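Local coordinates for protein LysR family transcriptional regulator (Vibrio vulnificus, PDB 5FHK) that regulates virulence gene expression as the LysR-type transcription factor AphB, probably by binding specific DNA sequences, and is represented here by its regulatory domain, at the interface of chains A and B. Sequence-based numbering; all coordinates share one arbitrary frame. Chains: chain A/B, LysR family transcriptional regulator.

The interface of chains A and B. Residues chain A 131-134, 138; chain B 23, 30, 38-40.
A:Phe131 fits its ring into the angle between B:Ile38 and B:Leu40 of strand 37-43 and B:Met23 and B:Met30 of helix 18-32. CG, anti to the backbone N and beside the carbonyl carbon (chi1 180°), directs the ring tip toward B:Met23 and B:Leu40. B:Met30, its chain bent at chi3, crosses the ring at about a right angle and lays its CE methyl over one face, 4.0 Å from the A:Phe131 ring centroid, a CH-pi contact; its SD packs on A:Phe131 CB. The CG2 branch of B:Ile38 comes in at the ring edge, in plane, 3.7 Å from A:Phe131 CD2. The B:Met23 CE methyl lies off the ring plane on the B:Met30 side, 3.8 Å from A:Phe131 CZ, while B:Leu40 CB and CD1 close on CE2 and CZ. B:Met23, folded at chi2 and chi3, also turns its thioether across A:Val138, with B:Met23 SD 3.8 Å from A:Val138 CB, and touches both residues.

Beside this apolar cluster, the strands pair in parallel through the backbone of A:Gln132. Its N donates to B:Ile38 O at 3.0 Å, and its O accepts from B:Leu40 N at 2.8 Å in a nearly straight bond (179° at H).

Strand A:131-133 thus extends the chain B sheet, and helix A:136-144 supplies A:Val138. The two-fold axis repeats the patch in an antiparallel, probably biological dimer of LysR substrate-binding (regulatory) domains with a periplasmic-binding-protein-like fold.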
# COMPACT_ATOMS: atom_id res chain seq x y z
N PHE A 131 16.23 -3.66 7.32
CA PHE A 131 15.34 -2.96 6.42
C PHE A 131 14.24 -2.36 7.28
O PHE A 131 13.64 -3.09 8.08
CB PHE A 131 14.75 -3.92 5.37
CG PHE A 131 13.80 -3.27 4.40
CD1 PHE A 131 12.50 -3.73 4.27
CD2 PHE A 131 14.22 -2.23 3.58
CE1 PHE A 131 11.62 -3.15 3.36
CE2 PHE A 131 13.35 -1.63 2.67
CZ PHE A 131 12.05 -2.08 2.55
N GLN A 132 14.01 -1.05 7.16
CA GLN A 132 12.91 -0.38 7.84
C GLN A 132 12.10 0.40 6.82
O GLN A 132 12.67 1.08 5.96
CB GLN A 132 13.39 0.57 8.92
CG GLN A 132 14.02 -0.15 10.07
CD GLN A 132 14.17 0.71 11.30
OE1 GLN A 132 14.68 0.24 12.31
NE2 GLN A 132 13.72 1.97 11.23
N ALA A 133 10.77 0.32 6.94
CA ALA A 133 9.89 1.00 5.99
C ALA A 133 8.67 1.55 6.71
O ALA A 133 8.28 1.07 7.76
CB ALA A 133 9.47 0.07 4.85
N ASN A 134 8.06 2.57 6.11
CA ASN A 134 6.81 3.11 6.63
C ASN A 134 5.57 2.35 6.14
O ASN A 134 4.44 2.80 6.42
CB ASN A 134 6.68 4.60 6.28
CG ASN A 134 6.77 4.87 4.78
OD1 ASN A 134 7.30 4.05 4.01
ND2 ASN A 134 6.28 6.03 4.37
N VAL A 138 5.82 -3.76 1.81
CA VAL A 138 7.17 -3.95 1.28
C VAL A 138 8.06 -4.70 2.26
O VAL A 138 9.01 -5.37 1.86
CB VAL A 138 7.81 -2.60 0.89
CG1 VAL A 138 7.01 -1.93 -0.22
CG2 VAL A 138 7.94 -1.72 2.09
N MET B 23 11.11 -2.93 -5.12
CA MET B 23 11.50 -3.95 -4.14
C MET B 23 12.40 -5.04 -4.71
O MET B 23 13.40 -5.37 -4.05
CB MET B 23 10.26 -4.58 -3.49
CG MET B 23 9.66 -3.71 -2.38
SD MET B 23 10.89 -2.94 -1.30
CE MET B 23 11.63 -4.33 -0.45
N MET B 30 20.12 -5.66 -0.88
CA MET B 30 20.31 -6.05 0.51
C MET B 30 20.89 -7.46 0.61
O MET B 30 21.76 -7.71 1.45
CB MET B 30 18.97 -5.97 1.26
CG MET B 30 18.49 -4.56 1.55
SD MET B 30 17.04 -4.45 2.64
CE MET B 30 15.70 -4.69 1.47
N ILE B 38 18.90 -0.33 5.13
CA ILE B 38 18.12 0.57 4.31
C ILE B 38 16.95 1.09 5.13
O ILE B 38 16.20 0.31 5.73
CB ILE B 38 17.61 -0.13 3.04
CG1 ILE B 38 18.74 -0.23 2.01
CG2 ILE B 38 16.40 0.58 2.47
CD1 ILE B 38 18.21 -0.61 0.67
N GLU B 39 16.77 2.39 5.12
CA GLU B 39 15.58 3.02 5.67
C GLU B 39 14.80 3.59 4.50
O GLU B 39 15.27 4.51 3.82
CB GLU B 39 15.96 4.10 6.68
CG GLU B 39 14.87 4.43 7.66
CD GLU B 39 15.07 5.78 8.29
OE1 GLU B 39 16.07 5.94 9.03
OE2 GLU B 39 14.25 6.69 8.01
N LEU B 40 13.62 3.04 4.24
CA LEU B 40 12.81 3.43 3.10
C LEU B 40 11.59 4.22 3.55
O LEU B 40 10.95 3.87 4.55
CB LEU B 40 12.38 2.19 2.31
CG LEU B 40 11.61 2.32 1.00
CD1 LEU B 40 11.96 1.13 0.11
CD2 LEU B 40 10.13 2.30 1.26